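PDB 6OFQ: heme-binding protein A / AI-2 binding protein A from Helicobacter pylori SS1, which probably binds short peptides in the periplasm and delivers them to an ABC transporter for uptake. Local coordinates for residues Y141-G146 against P452-S457; E362-A367 against A396-D401. All coordinates share one frame; numbering follows the deposited sequence.

Contact 1. Residues Y141-G146 against P452-S457; sequences YKYWEG and PTQNGS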
ATOM      1  N   TYR A 141       9.494  -6.762   9.939  1.00  6.04           N
ATOM      2  CA  TYR A 141       8.500  -7.344   9.028  1.00  5.22           C
ATOM      3  C   TYR A 141       7.147  -6.791   9.377  1.00  5.15           C
ATOM      4  O   TYR A 141       6.323  -7.441  10.008  1.00  5.65           O
ATOM      5  CB  TYR A 141       8.571  -8.885   9.130  1.00  5.17           C
ATOM      6  CG  TYR A 141       9.906  -9.464   8.631  1.00  5.30           C
ATOM      7  CD1 TYR A 141      10.307  -9.341   7.308  1.00  5.54           C
ATOM      8  CD2 TYR A 141      10.742 -10.209   9.493  1.00  5.90           C
ATOM      9  CE1 TYR A 141      11.522  -9.824   6.837  1.00  5.70           C
ATOM     10  CE2 TYR A 141      11.902 -10.806   8.993  1.00  6.34           C
ATOM     11  CZ  TYR A 141      12.296 -10.598   7.697  1.00  5.83           C
ATOM     12  OH  TYR A 141      13.498 -11.114   7.257  1.00  6.41           O
ATOM     13  N   LYS A 142       6.931  -5.562   8.907  1.00  5.47           N
ATOM     14  CA  LYS A 142       5.816  -4.760   9.353  1.00  5.60           C
ATOM     15  C   LYS A 142       4.440  -5.266   9.014  1.00  5.08           C
ATOM     16  O   LYS A 142       3.557  -5.330   9.891  1.00  4.77           O
ATOM     17  CB  LYS A 142       5.931  -3.273   8.890  1.00  7.02           C
ATOM     18  CG  LYS A 142       7.135  -2.516   9.471  1.00  9.69           C
ATOM     19  CD  LYS A 142       7.379  -1.193   8.725  1.00 12.37           C
ATOM     20  CE  LYS A 142       8.748  -0.528   8.787  1.00 17.90           C
ATOM     21  NZ  LYS A 142       8.691   0.845   8.204  1.00 22.97           N
ATOM     22  N   TYR A 143       4.188  -5.639   7.761  1.00  4.34           N
ATOM     23  CA  TYR A 143       2.919  -6.222   7.418  1.00  4.35           C
ATOM     24  C   TYR A 143       2.707  -7.486   8.212  1.00  4.09           C
ATOM     25  O   TYR A 143       1.567  -7.720   8.631  1.00  4.69           O
ATOM     26  CB  TYR A 143       2.824  -6.549   5.936  1.00  4.28           C
ATOM     27  CG  TYR A 143       2.175  -5.483   5.037  1.00  3.96           C
ATOM     28  CD1 TYR A 143       0.803  -5.434   4.958  1.00  3.94           C
ATOM     29  CD2 TYR A 143       2.904  -4.674   4.177  1.00  4.07           C
ATOM     30  CE1 TYR A 143       0.141  -4.556   4.111  1.00  3.79           C
ATOM     31  CE2 TYR A 143       2.278  -3.791   3.298  1.00  3.91           C
ATOM     32  CZ  TYR A 143       0.896  -3.789   3.266  1.00  3.62           C
ATOM     33  OH  TYR A 143       0.301  -2.969   2.327  1.00  4.00           O
ATOM     34  N   TRP A 144       3.676  -8.402   8.229  1.00  4.76           N
ATOM     35  CA  TRP A 144       3.508  -9.699   8.893  1.00  4.55           C
ATOM     36  C   TRP A 144       3.069  -9.515  10.352  1.00  4.73           C
ATOM     37  O   TRP A 144       2.109 -10.162  10.817  1.00  5.14           O
ATOM     38  CB  TRP A 144       4.783 -10.541   8.782  1.00  4.62           C
ATOM     39  CG  TRP A 144       4.673 -11.887   9.350  1.00  4.83           C
ATOM     40  CD1 TRP A 144       4.656 -12.223  10.676  1.00  5.47           C
ATOM     41  CD2 TRP A 144       4.542 -13.120   8.617  1.00  4.48           C
ATOM     42  NE1 TRP A 144       4.454 -13.578  10.800  1.00  5.10           N
ATOM     43  CE2 TRP A 144       4.410 -14.170   9.559  1.00  4.88           C
ATOM     44  CE3 TRP A 144       4.544 -13.463   7.260  1.00  4.77           C
ATOM     45  CZ2 TRP A 144       4.209 -15.491   9.191  1.00  4.71           C
ATOM     46  CZ3 TRP A 144       4.398 -14.781   6.887  1.00  5.07           C
ATOM     47  CH2 TRP A 144       4.228 -15.804   7.861  1.00  4.77           C
ATOM     48  N   GLU A 145       3.794  -8.637  11.056  0.50  4.61           N
ATOM     49  CA  GLU A 145       3.473  -8.327  12.438  0.50  5.34           C
ATOM     50  C   GLU A 145       2.130  -7.681  12.624  0.50  5.22           C
ATOM     51  O   GLU A 145       1.279  -8.116  13.404  0.50  5.34           O
ATOM     52  CB  GLU A 145       4.584  -7.508  13.106  0.50  5.84           C
ATOM     53  CG  GLU A 145       5.883  -8.280  13.269  0.50  6.64           C
ATOM     54  CD  GLU A 145       5.677  -9.555  14.066  0.50  7.71           C
ATOM     55  OE1 GLU A 145       5.125  -9.506  15.183  0.50  9.36           O
ATOM     56  OE2 GLU A 145       5.951 -10.635  13.498  0.50  9.56           O
ATOM     57  N   GLY A 146       1.872  -6.667  11.807  1.00  4.77           N
ATOM     58  CA  GLY A 146       0.629  -5.951  11.854  1.00  4.69           C
ATOM     59  C   GLY A 146      -0.630  -6.747  11.670  1.00  4.04           C
ATOM     60  O   GLY A 146      -1.699  -6.528  12.275  1.00  5.52           O
ATOM     61  N   PRO A 452       7.097  -1.147  14.572  1.00  7.04           N
ATOM     62  CA  PRO A 452       6.267  -0.027  14.151  1.00  7.53           C
ATOM     63  C   PRO A 452       4.877  -0.509  13.739  1.00  6.98           C
ATOM     64  O   PRO A 452       4.708  -1.690  13.378  1.00  8.41           O
ATOM     65  CB  PRO A 452       6.995   0.491  12.920  1.00  8.37           C
ATOM     66  CG  PRO A 452       8.375  -0.085  12.907  1.00  9.78           C
ATOM     67  CD  PRO A 452       8.295  -1.326  13.725  1.00  8.01           C
ATOM     68  N   THR A 453       3.956   0.458  13.699  1.00  6.06           N
ATOM     69  CA  THR A 453       2.555   0.202  13.441  1.00  5.28           C
ATOM     70  C   THR A 453       2.064   0.827  12.135  1.00  4.96           C
ATOM     71  O   THR A 453       2.579   1.852  11.740  1.00  6.50           O
ATOM     72  CB  THR A 453       1.663   0.730  14.577  1.00  5.55           C
ATOM     73  OG1 THR A 453       0.368   0.178  14.444  1.00  5.79           O
ATOM     74  CG2 THR A 453       1.629   2.256  14.669  1.00  6.94           C
ATOM     75  N   GLN A 454       1.007   0.212  11.578  1.00  4.68           N
ATOM     76  CA  GLN A 454       0.204   0.842  10.532  1.00  4.76           C
ATOM     77  C   GLN A 454      -1.124   1.387  11.027  1.00  5.13           C
ATOM     78  O   GLN A 454      -1.832   2.056  10.258  1.00  6.88           O
ATOM     79  CB  GLN A 454      -0.089  -0.164   9.406  1.00  4.89           C
ATOM     80  CG  GLN A 454       1.218  -0.804   8.926  1.00  5.58           C
ATOM     81  CD  GLN A 454       1.142  -1.399   7.533  1.00  6.07           C
ATOM     82  OE1 GLN A 454       1.278  -0.658   6.567  1.00  7.49           O
ATOM     83  NE2 GLN A 454       0.731  -2.632   7.452  1.00  6.62           N
ATOM     84  N   ASN A 455      -1.368   1.224  12.322  1.00  4.93           N
ATOM     85  CA  ASN A 455      -2.567   1.786  12.938  1.00  4.83           C
ATOM     86  C   ASN A 455      -2.121   3.122  13.563  1.00  5.07           C
ATOM     87  O   ASN A 455      -1.803   3.256  14.762  1.00  5.22           O
ATOM     88  CB  ASN A 455      -3.136   0.808  13.963  1.00  5.39           C
ATOM     89  CG  ASN A 455      -4.413   1.257  14.626  1.00  5.35           C
ATOM     90  OD1 ASN A 455      -4.723   2.449  14.665  1.00  4.93           O
ATOM     91  ND2 ASN A 455      -5.170   0.321  15.183  1.00  5.09           N
ATOM     92  N   GLY A 456      -2.114   4.138  12.707  1.00  5.92           N
ATOM     93  CA  GLY A 456      -1.535   5.437  13.051  1.00  7.12           C
ATOM     94  C   GLY A 456      -2.370   6.210  14.041  1.00  6.37           C
ATOM     95  O   GLY A 456      -1.861   7.148  14.639  1.00  8.59           O
ATOM     96  N   SER A 457      -3.614   5.830  14.268  1.00  5.41           N
ATOM     97  CA  SER A 457      -4.458   6.426  15.307  1.00  5.67           C
ATOM     98  C   SER A 457      -4.349   5.713  16.656  1.00  5.63           C
ATOM     99  O   SER A 457      -4.949   6.084  17.641  1.00  6.04           O
ATOM    100  CB  SER A 457      -5.940   6.448  14.869  1.00  5.60           C
ATOM    101  OG  SER A 457      -6.125   7.382  13.831  1.00  5.91           O
TER
HETATM  102  O   HOH W   1       2.966  -3.111  11.574  1.00  7.24           O
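Gln-454 lays its amide nitrogen over one face of the Tyr-143 ring, bringing the first turn of helix 142-147 against the irregular loop that follows helix 445-449 in this type II periplasmic binding protein. NE2 hovers 3.7 Å above the ring plane, offset toward the rim, and comes nearest to CD1 of Tyr-143 at 3.8 Å. Ring and amide planes stand 80° apart, so the amide meets the face by its nitrogen end and does not stack flat. The extended glutamine chain, with CG beside the backbone N (chi1 -52°), carries the amide across to the helix. Beyond it, the tyrosine hydroxyl is hydrogen-bonded to Asp-431, which fixes the far end of the phenol, while the Phe-183 ring meets the tyrosine ring with the planes about 10° apart. The other side is looser and partly exposed: the extended chain of Lys-142 crosses the ring of Pro-452 at about a right angle, with CE no closer than 4.2 Å to CG. A cis peptide bond precedes this proline. No direct hydrogen bond joins the segments; instead one water donates both its hydrogens, to Lys-142 O at 2.8 Å and to Pro-452 O at 2.9 Å.

Contact 2. Residues E362-A367 against A396-D401; sequences ELLKQA and AKIGID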
ATOM      1  N   GLU A 362     -18.790  23.887  20.765  1.00  9.56           N
ATOM      2  CA  GLU A 362     -19.570  23.337  21.877  1.00 10.58           C
ATOM      3  C   GLU A 362     -18.927  22.044  22.404  1.00 10.55           C
ATOM      4  O   GLU A 362     -18.725  21.862  23.595  1.00 11.21           O
ATOM      5  CB  GLU A 362     -21.014  23.100  21.476  1.00 13.04           C
ATOM      6  CG  GLU A 362     -21.894  22.561  22.601  1.00 14.77           C
ATOM      7  CD  GLU A 362     -21.861  23.390  23.879  1.00 17.16           C
ATOM      8  OE1 GLU A 362     -21.707  24.642  23.854  1.00 19.80           O
ATOM      9  OE2 GLU A 362     -22.018  22.744  24.933  1.00 22.20           O
ATOM     10  N   LEU A 363     -18.582  21.146  21.489  1.00  8.65           N
ATOM     11  CA  LEU A 363     -17.910  19.909  21.897  1.00  8.41           C
ATOM     12  C   LEU A 363     -16.638  20.130  22.668  1.00  8.57           C
ATOM     13  O   LEU A 363     -16.336  19.426  23.630  1.00  7.65           O
ATOM     14  CB  LEU A 363     -17.727  19.008  20.665  1.00  8.60           C
ATOM     15  CG  LEU A 363     -19.015  18.365  20.194  1.00 10.03           C
ATOM     16  CD1 LEU A 363     -18.846  17.862  18.779  1.00  9.81           C
ATOM     17  CD2 LEU A 363     -19.370  17.139  21.047  1.00 12.59           C
ATOM     18  N   LEU A 364     -15.798  21.023  22.176  1.00  9.04           N
ATOM     19  CA  LEU A 364     -14.630  21.404  22.941  1.00  9.61           C
ATOM     20  C   LEU A 364     -14.871  22.017  24.300  1.00  8.91           C
ATOM     21  O   LEU A 364     -14.117  21.647  25.200  1.00 10.77           O
ATOM     22  CB  LEU A 364     -13.731  22.384  22.170  1.00 11.27           C
ATOM     23  CG  LEU A 364     -12.857  21.875  21.043  1.00 12.63           C
ATOM     24  CD1 LEU A 364     -11.904  22.973  20.582  1.00 13.95           C
ATOM     25  CD2 LEU A 364     -12.053  20.696  21.566  1.00 13.88           C
ATOM     26  N   LYS A 365     -15.927  22.819  24.421  1.00 10.61           N
ATOM     27  CA  LYS A 365     -16.341  23.298  25.739  1.00 14.63           C
ATOM     28  C   LYS A 365     -16.716  22.104  26.608  1.00 13.75           C
ATOM     29  O   LYS A 365     -16.305  22.035  27.770  1.00 14.41           O
ATOM     30  CB  LYS A 365     -17.522  24.254  25.685  1.00 18.06           C
ATOM     31  CG  LYS A 365     -17.164  25.590  25.084  1.00 23.37           C
ATOM     32  CD  LYS A 365     -18.298  26.585  25.309  1.00 29.84           C
ATOM     33  CE  LYS A 365     -17.911  27.936  24.716  1.00 34.46           C
ATOM     34  NZ  LYS A 365     -19.105  28.506  24.043  1.00 40.93           N
ATOM     35  N   GLN A 366     -17.515  21.204  26.046  1.00 11.50           N
ATOM     36  CA  GLN A 366     -17.943  20.022  26.837  1.00 12.73           C
ATOM     37  C   GLN A 366     -16.812  19.134  27.310  1.00 12.78           C
ATOM     38  O   GLN A 366     -16.811  18.571  28.418  1.00 12.63           O
ATOM     39  CB  GLN A 366     -18.934  19.227  26.016  1.00 12.02           C
ATOM     40  CG  GLN A 366     -20.250  19.995  25.925  1.00 14.29           C
ATOM     41  CD  GLN A 366     -21.367  19.170  25.361  1.00 15.08           C
ATOM     42  OE1 GLN A 366     -21.239  17.938  25.243  1.00 15.59           O
ATOM     43  NE2 GLN A 366     -22.449  19.824  24.956  1.00 14.94           N
ATOM     44  N   ALA A 367     -15.768  19.043  26.492  1.00 10.16           N
ATOM     45  CA  ALA A 367     -14.609  18.260  26.862  1.00  9.79           C
ATOM     46  C   ALA A 367     -13.673  18.883  27.861  1.00 10.72           C
ATOM     47  O   ALA A 367     -12.720  18.234  28.274  1.00 12.09           O
ATOM     48  CB  ALA A 367     -13.773  17.996  25.615  1.00 11.11           C
ATOM     49  N   ALA A 396      -7.851  26.390  13.737  1.00  9.44           N
ATOM     50  CA  ALA A 396      -7.724  27.646  14.468  1.00 10.86           C
ATOM     51  C   ALA A 396      -9.086  28.296  14.695  1.00 10.06           C
ATOM     52  O   ALA A 396      -9.138  28.979  15.737  1.00 11.16           O
ATOM     53  CB  ALA A 396      -6.884  28.604  13.647  1.00 10.77           C
ATOM     54  N   LYS A 397     -10.089  28.016  13.887  1.00  9.86           N
ATOM     55  CA  LYS A 397     -11.430  28.544  14.087  1.00 12.10           C
ATOM     56  C   LYS A 397     -12.080  28.073  15.371  1.00 14.60           C
ATOM     57  O   LYS A 397     -13.019  28.704  15.829  1.00 15.38           O
ATOM     58  CB  LYS A 397     -12.326  28.311  12.891  1.00 12.75           C
ATOM     59  CG  LYS A 397     -11.801  29.026  11.680  1.00 14.62           C
ATOM     60  CD  LYS A 397     -12.603  28.797  10.411  1.00 20.47           C
ATOM     61  CE  LYS A 397     -12.016  29.741   9.363  1.00 27.46           C
ATOM     62  NZ  LYS A 397     -12.604  29.300   8.072  1.00 33.14           N
ATOM     63  N   ILE A 398     -11.629  26.948  15.919  1.00 11.36           N
ATOM     64  CA  ILE A 398     -12.136  26.479  17.198  1.00 14.19           C
ATOM     65  C   ILE A 398     -11.096  26.575  18.310  1.00 13.53           C
ATOM     66  O   ILE A 398     -11.184  25.959  19.368  1.00 14.19           O
ATOM     67  CB  ILE A 398     -12.751  25.059  17.010  1.00 12.37           C
ATOM     68  CG1 ILE A 398     -11.678  23.973  16.755  1.00 12.52           C
ATOM     69  CG2 ILE A 398     -13.860  25.094  15.992  1.00 12.42           C
ATOM     70  CD1 ILE A 398     -12.249  22.564  16.934  1.00 11.85           C
ATOM     71  N   GLY A 399     -10.022  27.335  18.077  1.00 12.68           N
ATOM     72  CA  GLY A 399      -8.996  27.605  19.090  1.00 12.20           C
ATOM     73  C   GLY A 399      -7.891  26.566  19.222  1.00 10.42           C
ATOM     74  O   GLY A 399      -7.125  26.562  20.170  1.00 12.68           O
ATOM     75  N   ILE A 400      -7.766  25.693  18.222  1.00 10.27           N
ATOM     76  CA  ILE A 400      -6.698  24.692  18.240  1.00 10.04           C
ATOM     77  C   ILE A 400      -5.567  25.310  17.364  1.00  9.76           C
ATOM     78  O   ILE A 400      -5.781  25.435  16.153  1.00 10.13           O
ATOM     79  CB  ILE A 400      -7.159  23.300  17.740  1.00 10.46           C
ATOM     80  CG1 ILE A 400      -8.158  22.692  18.734  1.00 10.93           C
ATOM     81  CG2 ILE A 400      -5.954  22.388  17.582  1.00 10.82           C
ATOM     82  CD1 ILE A 400      -8.923  21.535  18.114  1.00 11.10           C
ATOM     83  N   ASP A 401      -4.429  25.522  17.993  1.00  8.80           N
ATOM     84  CA  ASP A 401      -3.231  26.100  17.331  1.00 10.13           C
ATOM     85  C   ASP A 401      -2.348  24.947  16.875  1.00  8.85           C
ATOM     86  O   ASP A 401      -1.708  24.241  17.642  1.00  9.85           O
ATOM     87  CB  ASP A 401      -2.468  26.988  18.347  1.00 11.77           C
ATOM     88  CG  ASP A 401      -1.248  27.710  17.763  1.00 16.15           C
ATOM     89  OD1 ASP A 401      -1.059  27.743  16.547  1.00 17.46           O
ATOM     90  OD2 ASP A 401      -0.420  28.208  18.554  1.00 23.28           O
TER
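The side chain of Leu-364 reaches out from helix 357-366 and brings a single methyl, CD1, against the CD1 methyls of Ile-398 and Ile-400 in a compact triangle. Leu-364 and Ile-398 cross at about a right angle, with their CD1 atoms 3.7 Å apart. Ile-400 brings its own CD1 to 4.1 Å from the same leucine CD1, so one branch of the leucine serves both isoleucines. That methyl also lies 3.3 Å from the carbonyl O of Ile-398, a close apolar-to-polar approach. Ile-398 holds CG1 between its backbone N and carbonyl carbon (chi1 71°), a torsion that turns CD1 to the leucine; Ile-400 instead has CG1 beside its backbone N (chi1 -68°). All three side chains are buried, and neighbours extend the apolar cluster: Ala-313 of helix 308-317 touches Leu-364, Leu-357 and Ala-360 touch Ile-398, and Phe-373 of the adjacent strand touches Ile-400. Between the two isoleucines the chain changes direction at Gly-399, whose positive phi of 85° ends helix 386-396. Ile-400 N bonds back to Leu-395 O, and Gly-399 N to Ala-396 O. This is a Schellman motif, here closing the helix of a beta-alpha-beta crossover between the parallel strands 373-380 and 400-407.

In the fold
Along the chain, contact 2 is nested inside the long excursion closed by contact 1: 141-146 comes first, then 362-367 and 396-401, and finally 452-457. Their centres lie 31 Å apart and the nearest atoms about 15 Å, so they do not touch. Contact 1, 12 Å from the centre of the chain, joins parts of the protein more than 300 residues apart in sequence. Contact 2, 34 Å out, is local, packing helix 357-366 at the outer end of the mixed sheet that contains strands 373-380 and 400-407. Contact 1 thus probably bridges two lobes of this type II binding protein, one with strand 153-160, the other with the mixed sheet; contact 2 packs within the latter.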